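Scyllo-inositol 2-dehydrogenase (NADP(+)) IolW (Bacillus subtilis subsp. subtilis, PDB 3GDO) catalyses the reversible, strictly NADPH-dependent reduction of scyllo-inosose to scyllo-inositol, as a member of the Gfo/Idh/MocA oxidoreductase family. Local coordinates at residues Asp4-Gly14 with Asp29-Arg40; Thr172-Ile183 with Glu208-Thr216. All coordinates share one frame; numbering follows the deposited sequence.

Interaction 1 of 2, residues Asp4-Gly14 with Asp29-Arg40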
loop_
_atom_site.group_PDB
_atom_site.type_symbol
_atom_site.label_atom_id
_atom_site.label_comp_id
_atom_site.label_asym_id
_atom_site.label_seq_id
_atom_site.Cartn_x
_atom_site.Cartn_y
_atom_site.Cartn_z
ATOM N N ASP B 4 46.850 2.038 17.410
ATOM C CA ASP B 4 45.634 2.838 17.316
ATOM C C ASP B 4 44.293 2.066 17.278
ATOM O O ASP B 4 43.236 2.693 17.130
ATOM C CB ASP B 4 45.748 3.852 16.163
ATOM C CG ASP B 4 46.903 4.838 16.368
ATOM O OD1 ASP B 4 47.374 4.932 17.527
ATOM O OD2 ASP B 4 47.336 5.488 15.384
ATOM N N THR B 5 44.317 0.746 17.442
ATOM C CA THR B 5 43.058 -0.005 17.434
ATOM C C THR B 5 42.123 0.529 18.498
ATOM O O THR B 5 42.539 0.891 19.608
ATOM C CB THR B 5 43.239 -1.541 17.622
ATOM O OG1 THR B 5 43.987 -1.809 18.822
ATOM C CG2 THR B 5 43.941 -2.147 16.443
ATOM N N ILE B 6 40.848 0.590 18.146
ATOM C CA ILE B 6 39.829 1.013 19.084
ATOM C C ILE B 6 39.490 -0.204 19.929
ATOM O O ILE B 6 39.150 -1.269 19.384
ATOM C CB ILE B 6 38.590 1.581 18.323
ATOM C CG1 ILE B 6 39.013 2.827 17.513
ATOM C CG2 ILE B 6 37.460 1.896 19.280
ATOM C CD1 ILE B 6 37.938 3.421 16.662
ATOM N N LYS B 7 39.606 -0.047 21.247
ATOM C CA LYS B 7 39.395 -1.133 22.200
ATOM C C LYS B 7 37.920 -1.227 22.490
ATOM O O LYS B 7 37.330 -0.313 23.041
ATOM C CB LYS B 7 40.172 -0.910 23.532
ATOM C CG LYS B 7 41.694 -0.697 23.413
ATOM C CD LYS B 7 42.320 -1.710 22.461
ATOM C CE LYS B 7 43.858 -1.545 22.423
ATOM N NZ LYS B 7 44.259 -0.494 21.451
ATOM N N VAL B 8 37.342 -2.371 22.166
ATOM C CA VAL B 8 35.886 -2.542 22.259
ATOM C C VAL B 8 35.501 -3.469 23.395
ATOM O O VAL B 8 36.143 -4.489 23.601
ATOM C CB VAL B 8 35.339 -3.105 20.922
ATOM C CG1 VAL B 8 33.804 -3.324 20.971
ATOM C CG2 VAL B 8 35.776 -2.192 19.762
ATOM N N GLY B 9 34.451 -3.093 24.119
ATOM C CA GLY B 9 33.736 -4.001 25.015
ATOM C C GLY B 9 32.323 -4.266 24.479
ATOM O O GLY B 9 31.578 -3.314 24.164
ATOM N N ILE B 10 31.960 -5.545 24.334
ATOM C CA ILE B 10 30.604 -5.924 23.870
ATOM C C ILE B 10 29.708 -6.400 25.005
ATOM O O ILE B 10 30.043 -7.350 25.718
ATOM C CB ILE B 10 30.629 -6.993 22.766
ATOM C CG1 ILE B 10 31.527 -6.550 21.622
ATOM C CG2 ILE B 10 29.175 -7.300 22.259
ATOM C CD1 ILE B 10 31.822 -7.648 20.600
ATOM N N LEU B 11 28.580 -5.736 25.192
ATOM C CA LEU B 11 27.664 -6.144 26.235
ATOM C C LEU B 11 26.646 -7.150 25.677
ATOM O O LEU B 11 25.800 -6.790 24.874
ATOM C CB LEU B 11 26.938 -4.953 26.852
ATOM C CG LEU B 11 27.725 -3.858 27.581
ATOM C CD1 LEU B 11 26.738 -3.023 28.418
ATOM C CD2 LEU B 11 28.856 -4.425 28.473
ATOM N N GLY B 12 26.760 -8.412 26.112
ATOM C CA GLY B 12 25.818 -9.473 25.685
ATOM C C GLY B 12 26.351 -10.202 24.474
ATOM O O GLY B 12 26.900 -9.597 23.563
ATOM N N TYR B 13 26.219 -11.525 24.474
ATOM C CA TYR B 13 26.713 -12.317 23.374
ATOM C C TYR B 13 25.662 -13.359 22.900
ATOM O O TYR B 13 25.984 -14.525 22.623
ATOM C CB TYR B 13 28.032 -12.955 23.777
ATOM C CG TYR B 13 28.893 -13.364 22.622
ATOM C CD1 TYR B 13 29.452 -12.402 21.776
ATOM C CD2 TYR B 13 29.168 -14.708 22.373
ATOM C CE1 TYR B 13 30.251 -12.777 20.696
ATOM C CE2 TYR B 13 29.978 -15.089 21.302
ATOM C CZ TYR B 13 30.515 -14.102 20.469
ATOM O OH TYR B 13 31.321 -14.443 19.395
ATOM N N GLY B 14 24.412 -12.899 22.824
ATOM C CA GLY B 14 23.322 -13.596 22.129
ATOM C C GLY B 14 23.441 -13.416 20.629
ATOM O O GLY B 14 24.554 -13.326 20.063
ATOM N N ASP B 29 40.481 -3.991 10.849
ATOM C CA ASP B 29 41.652 -3.779 11.730
ATOM C C ASP B 29 41.669 -2.497 12.577
ATOM O O ASP B 29 42.474 -2.397 13.521
ATOM C CB ASP B 29 43.019 -4.114 11.110
ATOM C CG ASP B 29 43.036 -4.047 9.599
ATOM O OD1 ASP B 29 42.728 -2.974 9.033
ATOM O OD2 ASP B 29 43.424 -5.059 8.976
ATOM N N GLU B 30 40.762 -1.559 12.283
ATOM C CA GLU B 30 40.534 -0.411 13.139
ATOM C C GLU B 30 40.111 -0.782 14.567
ATOM O O GLU B 30 40.072 0.080 15.457
ATOM C CB GLU B 30 39.431 0.485 12.554
ATOM C CG GLU B 30 39.720 1.109 11.207
ATOM C CD GLU B 30 39.103 0.326 10.069
ATOM O OE1 GLU B 30 39.378 -0.897 9.953
ATOM O OE2 GLU B 30 38.349 0.941 9.286
ATOM N N TYR B 31 39.725 -2.042 14.783
ATOM C CA TYR B 31 39.094 -2.451 16.058
ATOM C C TYR B 31 39.808 -3.596 16.751
ATOM O O TYR B 31 40.390 -4.455 16.101
ATOM C CB TYR B 31 37.626 -2.876 15.844
ATOM C CG TYR B 31 36.715 -1.717 15.510
ATOM C CD1 TYR B 31 36.210 -0.904 16.516
ATOM C CD2 TYR B 31 36.409 -1.407 14.184
ATOM C CE1 TYR B 31 35.394 0.163 16.219
ATOM C CE2 TYR B 31 35.594 -0.340 13.866
ATOM C CZ TYR B 31 35.070 0.441 14.896
ATOM O OH TYR B 31 34.255 1.534 14.621
ATOM N N GLN B 32 39.742 -3.584 18.075
ATOM C CA GLN B 32 40.162 -4.714 18.871
ATOM C C GLN B 32 39.038 -5.050 19.833
ATOM O O GLN B 32 38.644 -4.214 20.667
ATOM C CB GLN B 32 41.448 -4.390 19.663
ATOM C CG GLN B 32 42.024 -5.588 20.428
ATOM C CD GLN B 32 42.196 -6.794 19.516
ATOM O OE1 GLN B 32 42.995 -6.774 18.579
ATOM N NE2 GLN B 32 41.423 -7.843 19.774
ATOM N N ILE B 33 38.517 -6.268 19.728
ATOM C CA ILE B 33 37.526 -6.716 20.698
ATOM C C ILE B 33 38.278 -7.148 21.942
ATOM O O ILE B 33 38.975 -8.144 21.897
ATOM C CB ILE B 33 36.659 -7.885 20.174
ATOM C CG1 ILE B 33 35.794 -7.439 18.979
ATOM C CG2 ILE B 33 35.710 -8.337 21.259
ATOM C CD1 ILE B 33 36.415 -7.732 17.613
ATOM N N SER B 34 38.151 -6.402 23.035
ATOM C CA SER B 34 38.916 -6.686 24.263
ATOM C C SER B 34 38.120 -7.463 25.292
ATOM O O SER B 34 38.621 -8.430 25.879
ATOM C CB SER B 34 39.443 -5.401 24.917
ATOM O OG SER B 34 40.373 -4.778 24.048
ATOM N N LYS B 35 36.894 -7.018 25.539
ATOM C CA LYS B 35 36.068 -7.649 26.552
ATOM C C LYS B 35 34.631 -7.888 26.055
ATOM O O LYS B 35 34.103 -7.135 25.220
ATOM C CB LYS B 35 36.049 -6.802 27.802
ATOM C CG LYS B 35 37.425 -6.706 28.509
ATOM C CD LYS B 35 37.291 -6.043 29.863
ATOM C CE LYS B 35 38.614 -6.174 30.630
ATOM N NZ LYS B 35 38.498 -5.323 31.851
ATOM N N ILE B 36 34.020 -8.958 26.565
ATOM C CA ILE B 36 32.611 -9.280 26.273
ATOM C C ILE B 36 31.957 -9.716 27.567
ATOM O O ILE B 36 32.459 -10.618 28.237
ATOM C CB ILE B 36 32.477 -10.373 25.214
ATOM C CG1 ILE B 36 33.291 -10.031 23.968
ATOM C CG2 ILE B 36 30.974 -10.679 24.907
ATOM C CD1 ILE B 36 33.314 -11.127 22.915
ATOM N N MET B 37 30.862 -9.038 27.921
ATOM C CA MET B 37 30.074 -9.350 29.104
ATOM C C MET B 37 29.031 -10.433 28.752
ATOM O O MET B 37 28.080 -10.153 28.021
ATOM C CB MET B 37 29.395 -8.081 29.651
ATOM C CG MET B 37 28.843 -8.241 31.056
ATOM S SD MET B 37 27.780 -6.954 31.707
ATOM C CE MET B 37 26.420 -6.942 30.577
ATOM N N THR B 38 29.226 -11.656 29.268
ATOM C CA THR B 38 28.391 -12.826 28.903
ATOM C C THR B 38 28.737 -14.035 29.792
ATOM O O THR B 38 29.853 -14.137 30.320
ATOM C CB THR B 38 28.589 -13.207 27.384
ATOM O OG1 THR B 38 27.613 -14.162 26.956
ATOM C CG2 THR B 38 30.025 -13.737 27.098
ATOM N N SER B 39 27.796 -14.968 29.933
ATOM C CA SER B 39 28.093 -16.241 30.590
ATOM C C SER B 39 28.462 -17.317 29.558
ATOM O O SER B 39 28.706 -18.486 29.922
ATOM C CB SER B 39 26.900 -16.696 31.446
ATOM O OG SER B 39 25.781 -16.945 30.608
ATOM N N ARG B 40 28.498 -16.953 28.275
ATOM C CA ARG B 40 28.894 -17.895 27.232
ATOM C C ARG B 40 30.398 -17.942 27.052
ATOM O O ARG B 40 30.926 -17.623 25.969
ATOM C CB ARG B 40 28.205 -17.579 25.904
ATOM C CG ARG B 40 26.662 -17.628 25.959
ATOM C CD ARG B 40 26.043 -16.921 24.752
ATOM N NE ARG B 40 24.580 -17.000 24.759
ATOM C CZ ARG B 40 23.862 -17.956 24.151
ATOM N NH1 ARG B 40 24.444 -18.912 23.443
ATOM N NH2 ARG B 40 22.545 -17.935 24.232
#
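Val-8 O is gripped by two successive amides of the neighbouring strand, Ser-34 N at 2.8 Å and Lys-35 N at 3.3 Å, both in its carbonyl plane. This double acceptance marks a beta bulge: parallel pairing runs Ile-6 with Tyr-31 to Val-8 with Ile-33, skips Ser-34, and resumes at Gly-9 with Lys-35. On one face the Tyr-31 ring lies alongside Ile-6 and meets Val-8 CG2 at its edge, Tyr-31 CD1 to Val-8 CG2 being 3.5 Å; the Tyr-31 hydroxyl is hydrogen-bonded to Tyr-306 O. Farther along, Ile-36 CG2 touches CD1 of Tyr-13 at 3.9 Å. On the other face, Lys-7 bends at chi2 (-45°) and chi4 (-85°), which folds its chain back so that CD rests 4.0 Å from Gln-32 CB while NZ binds Thr-5 O, from above the carbonyl plane, and Thr-5 OG1. A leucine in its place would probably leave both Thr-5 oxygens without this shared donor. Just past the end of strand 6-11, Gly-12 N still bonds Met-37 O (2.9 Å), at backbone angles where any side chain would jam against the preceding carbonyl. With helix 15-26 linking the strands, and Gly-12 and Gly-14 fitting a GxGxxG pattern, this is the opening beta-alpha-beta unit of a Rossmann fold.

Interaction 2 of 2, residues Thr172-Ile183 with Glu208-Thr216; sequences TGTLYDLGSHII and ETVDYFHLT
The CA atoms of Gly-173 and Val-210 lie 4.5 Å apart where helix 174-183 starts, and from there the helix and strand 212-216 run at 44° to each other, their axes 8.6 Å apart at closest. This is helix-on-sheet packing in the C-terminal alpha/beta domain, whose large mixed sheet includes the strand. Gly-173, just before the helix, has no space for a CB, which would strike Val-210. Thr-174 N then donates to Val-210 O at 3.0 Å, from above the carbonyl plane. The Phe-213 ring packs against the first turns of the helix: the residue points toward the helix, and CG, set between its backbone N and carbonyl carbon (chi1 63°), places the ring against Leu-175 and Gly-179. Leu-175 CD1 sits over one face in a CH-pi contact, 4.3 Å from the centroid. Gly-179 brings its bare CA to 3.7 Å from Phe-213 CZ, and Ile-182 CD1 approaches the ring edge. Leu-215 continues the apolar row, CD1 against Leu-175 CD1 and CD2 against Ile-183 CD1, both at 3.9 Å. On the other side of the strand, the ring of His-214 meets that of His-214 of the second subunit. At the helix start a water lies 2.7 Å from Thr-174 OG1 and donates a weak bond to Asp-211 O.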
loop_
_atom_site.group_PDB
_atom_site.type_symbol
_atom_site.label_atom_id
_atom_site.label_comp_id
_atom_site.label_asym_id
_atom_site.label_seq_id
_atom_site.Cartn_x
_atom_site.Cartn_y
_atom_site.Cartn_z
ATOM N N THR B 172 8.077 -3.698 22.535
ATOM C CA THR B 172 7.829 -5.022 21.896
ATOM C C THR B 172 7.035 -4.875 20.581
ATOM O O THR B 172 6.464 -3.825 20.308
ATOM C CB THR B 172 7.000 -5.931 22.810
ATOM O OG1 THR B 172 5.796 -5.235 23.161
ATOM C CG2 THR B 172 7.774 -6.311 24.100
ATOM N N GLY B 173 6.974 -5.928 19.785
ATOM C CA GLY B 173 6.052 -5.944 18.632
ATOM C C GLY B 173 6.759 -5.504 17.364
ATOM O O GLY B 173 7.923 -5.057 17.405
ATOM N N THR B 174 6.056 -5.574 16.234
ATOM C CA THR B 174 6.752 -5.444 14.960
ATOM C C THR B 174 6.989 -3.984 14.519
ATOM O O THR B 174 7.833 -3.755 13.659
ATOM C CB THR B 174 5.980 -6.133 13.834
ATOM O OG1 THR B 174 4.644 -5.636 13.878
ATOM C CG2 THR B 174 6.034 -7.712 13.959
ATOM N N LEU B 175 6.244 -3.025 15.046
ATOM C CA LEU B 175 6.492 -1.619 14.711
ATOM C C LEU B 175 7.851 -1.149 15.292
ATOM O O LEU B 175 8.669 -0.526 14.598
ATOM C CB LEU B 175 5.325 -0.720 15.190
ATOM C CG LEU B 175 5.492 0.792 15.037
ATOM C CD1 LEU B 175 5.698 1.215 13.554
ATOM C CD2 LEU B 175 4.329 1.565 15.708
ATOM N N TYR B 176 8.110 -1.476 16.561
ATOM C CA TYR B 176 9.452 -1.257 17.121
ATOM C C TYR B 176 10.517 -2.089 16.419
ATOM O O TYR B 176 11.576 -1.581 16.055
ATOM C CB TYR B 176 9.496 -1.608 18.600
ATOM C CG TYR B 176 8.948 -0.510 19.488
ATOM C CD1 TYR B 176 7.664 -0.601 20.031
ATOM C CD2 TYR B 176 9.724 0.597 19.781
ATOM C CE1 TYR B 176 7.174 0.410 20.881
ATOM C CE2 TYR B 176 9.248 1.624 20.613
ATOM C CZ TYR B 176 7.985 1.524 21.154
ATOM O OH TYR B 176 7.533 2.554 21.968
ATOM N N ASP B 177 10.242 -3.360 16.213
ATOM C CA ASP B 177 11.285 -4.240 15.728
ATOM C C ASP B 177 11.580 -4.085 14.219
ATOM O O ASP B 177 12.739 -4.049 13.809
ATOM C CB ASP B 177 10.937 -5.677 16.039
ATOM C CG ASP B 177 12.042 -6.614 15.663
ATOM O OD1 ASP B 177 13.230 -6.204 15.687
ATOM O OD2 ASP B 177 11.753 -7.768 15.341
ATOM N N LEU B 178 10.550 -3.946 13.406
ATOM C CA LEU B 178 10.725 -3.885 11.941
ATOM C C LEU B 178 10.428 -2.501 11.430
ATOM O O LEU B 178 11.174 -1.971 10.597
ATOM C CB LEU B 178 9.796 -4.893 11.230
ATOM C CG LEU B 178 9.838 -6.376 11.647
ATOM C CD1 LEU B 178 8.972 -7.196 10.669
ATOM C CD2 LEU B 178 11.196 -6.976 11.757
ATOM N N GLY B 179 9.334 -1.914 11.930
ATOM C CA GLY B 179 8.934 -0.572 11.515
ATOM C C GLY B 179 10.051 0.447 11.695
ATOM O O GLY B 179 10.224 1.327 10.843
ATOM N N SER B 180 10.826 0.291 12.776
ATOM C CA SER B 180 11.920 1.217 13.081
ATOM C C SER B 180 12.914 1.324 11.917
ATOM O O SER B 180 13.336 2.414 11.546
ATOM C CB SER B 180 12.594 0.887 14.434
ATOM O OG SER B 180 13.226 -0.370 14.426
ATOM N N HIS B 181 13.220 0.208 11.282
ATOM C CA HIS B 181 14.146 0.215 10.140
ATOM C C HIS B 181 13.665 1.049 8.936
ATOM O O HIS B 181 14.467 1.736 8.292
ATOM C CB HIS B 181 14.375 -1.201 9.643
ATOM C CG HIS B 181 15.179 -2.057 10.565
ATOM N ND1 HIS B 181 16.491 -1.778 10.893
ATOM C CD2 HIS B 181 14.869 -3.214 11.200
ATOM C CE1 HIS B 181 16.955 -2.729 11.690
ATOM N NE2 HIS B 181 15.981 -3.599 11.910
ATOM N N ILE B 182 12.388 0.933 8.583
ATOM C CA ILE B 182 11.908 1.588 7.361
ATOM C C ILE B 182 11.481 3.033 7.634
ATOM O O ILE B 182 11.503 3.878 6.739
ATOM C CB ILE B 182 10.819 0.714 6.629
ATOM C CG1 ILE B 182 9.611 0.418 7.534
ATOM C CG2 ILE B 182 11.443 -0.621 6.173
ATOM C CD1 ILE B 182 8.388 -0.199 6.722
ATOM N N ILE B 183 11.149 3.312 8.903
ATOM C CA ILE B 183 10.963 4.672 9.385
ATOM C C ILE B 183 12.301 5.439 9.311
ATOM O O ILE B 183 12.353 6.577 8.837
ATOM C CB ILE B 183 10.420 4.668 10.823
ATOM C CG1 ILE B 183 8.946 4.254 10.831
ATOM C CG2 ILE B 183 10.588 6.061 11.509
ATOM C CD1 ILE B 183 8.404 3.947 12.278
ATOM N N GLU B 208 -0.338 -11.031 21.720
ATOM C CA GLU B 208 -0.074 -10.139 22.859
ATOM C C GLU B 208 0.399 -8.765 22.403
ATOM O O GLU B 208 0.019 -7.732 22.965
ATOM C CB GLU B 208 1.042 -10.722 23.738
ATOM C CG GLU B 208 0.715 -12.037 24.447
ATOM C CD GLU B 208 -0.321 -11.858 25.565
ATOM O OE1 GLU B 208 -1.541 -11.776 25.251
ATOM O OE2 GLU B 208 0.095 -11.800 26.757
ATOM N N THR B 209 1.285 -8.766 21.419
ATOM C CA THR B 209 1.961 -7.562 21.023
ATOM C C THR B 209 1.543 -7.179 19.595
ATOM O O THR B 209 0.863 -7.939 18.897
ATOM C CB THR B 209 3.471 -7.783 21.111
ATOM O OG1 THR B 209 3.793 -8.974 20.393
ATOM C CG2 THR B 209 3.932 -7.964 22.620
ATOM N N VAL B 210 1.936 -5.982 19.178
ATOM C CA VAL B 210 1.693 -5.525 17.837
ATOM C C VAL B 210 2.304 -6.481 16.814
ATOM O O VAL B 210 3.456 -6.886 16.938
ATOM C CB VAL B 210 2.301 -4.116 17.648
ATOM C CG1 VAL B 210 2.276 -3.724 16.162
ATOM C CG2 VAL B 210 1.546 -3.094 18.573
ATOM N N ASP B 211 1.530 -6.800 15.782
ATOM C CA ASP B 211 2.025 -7.642 14.665
ATOM C C ASP B 211 1.595 -7.106 13.275
ATOM O O ASP B 211 1.905 -7.692 12.207
ATOM C CB ASP B 211 1.624 -9.128 14.882
ATOM C CG ASP B 211 0.110 -9.372 14.759
ATOM O OD1 ASP B 211 -0.603 -8.584 14.084
ATOM O OD2 ASP B 211 -0.375 -10.391 15.332
ATOM N N TYR B 212 0.933 -5.959 13.314
ATOM C CA TYR B 212 0.475 -5.256 12.140
ATOM C C TYR B 212 0.604 -3.747 12.340
ATOM O O TYR B 212 0.182 -3.193 13.372
ATOM C CB TYR B 212 -0.996 -5.638 11.863
ATOM C CG TYR B 212 -1.621 -4.882 10.727
ATOM C CD1 TYR B 212 -1.766 -5.467 9.464
ATOM C CD2 TYR B 212 -2.048 -3.562 10.899
ATOM C CE1 TYR B 212 -2.338 -4.753 8.394
ATOM C CE2 TYR B 212 -2.575 -2.830 9.869
ATOM C CZ TYR B 212 -2.711 -3.430 8.605
ATOM O OH TYR B 212 -3.295 -2.708 7.611
ATOM N N PHE B 213 1.148 -3.066 11.338
ATOM C CA PHE B 213 1.148 -1.608 11.349
ATOM C C PHE B 213 1.001 -1.082 9.938
ATOM O O PHE B 213 1.535 -1.656 8.947
ATOM C CB PHE B 213 2.436 -1.041 12.020
ATOM C CG PHE B 213 3.700 -1.390 11.284
ATOM C CD1 PHE B 213 4.125 -0.622 10.186
ATOM C CD2 PHE B 213 4.449 -2.489 11.650
ATOM C CE1 PHE B 213 5.268 -0.971 9.482
ATOM C CE2 PHE B 213 5.570 -2.853 10.941
ATOM C CZ PHE B 213 6.002 -2.071 9.867
ATOM N N HIS B 214 0.305 0.032 9.863
ATOM C CA HIS B 214 0.176 0.785 8.638
ATOM C C HIS B 214 0.331 2.283 8.988
ATOM O O HIS B 214 -0.515 2.855 9.674
ATOM C CB HIS B 214 -1.219 0.541 8.033
ATOM C CG HIS B 214 -1.320 1.039 6.639
ATOM N ND1 HIS B 214 -1.485 2.383 6.338
ATOM C CD2 HIS B 214 -1.162 0.393 5.454
ATOM C CE1 HIS B 214 -1.479 2.527 5.020
ATOM N NE2 HIS B 214 -1.272 1.340 4.463
ATOM N N LEU B 215 1.405 2.911 8.554
ATOM C CA LEU B 215 1.626 4.316 8.900
ATOM C C LEU B 215 1.631 5.191 7.661
ATOM O O LEU B 215 2.204 4.814 6.638
ATOM C CB LEU B 215 3.000 4.483 9.587
ATOM C CG LEU B 215 3.185 4.313 11.092
ATOM C CD1 LEU B 215 2.775 2.905 11.557
ATOM C CD2 LEU B 215 4.662 4.561 11.399
ATOM N N THR B 216 1.009 6.355 7.763
ATOM C CA THR B 216 1.149 7.383 6.743
ATOM C C THR B 216 1.918 8.571 7.341
ATOM O O THR B 216 1.459 9.179 8.347
ATOM C CB THR B 216 -0.236 7.879 6.223
ATOM O OG1 THR B 216 -0.971 6.774 5.660
ATOM C CG2 THR B 216 -0.066 8.998 5.179
HETATM O O HOH W 1 4.258 -5.980 11.208
#

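Taken together, the two contacts illustrate how a beta strand can be held either by its backbone or by its side chains. Interaction 1 is partly buried and joins adjacent parallel strands in the nucleotide-binding Rossmann part of the chain; main-chain hydrogen bonds carry most of it, and its ends reach the surface. Interaction 2 is a buried contact in the C-terminal alpha/beta part; there a helix lies on a sheet, and apolar side chains do most of the work beside a single direct hydrogen bond. The two share no element and lie on opposite sides of the chain's centre. The centres of interactions 1 and 2 are about 30 Å apart, and only the strand of interaction 2 reaches the second subunit.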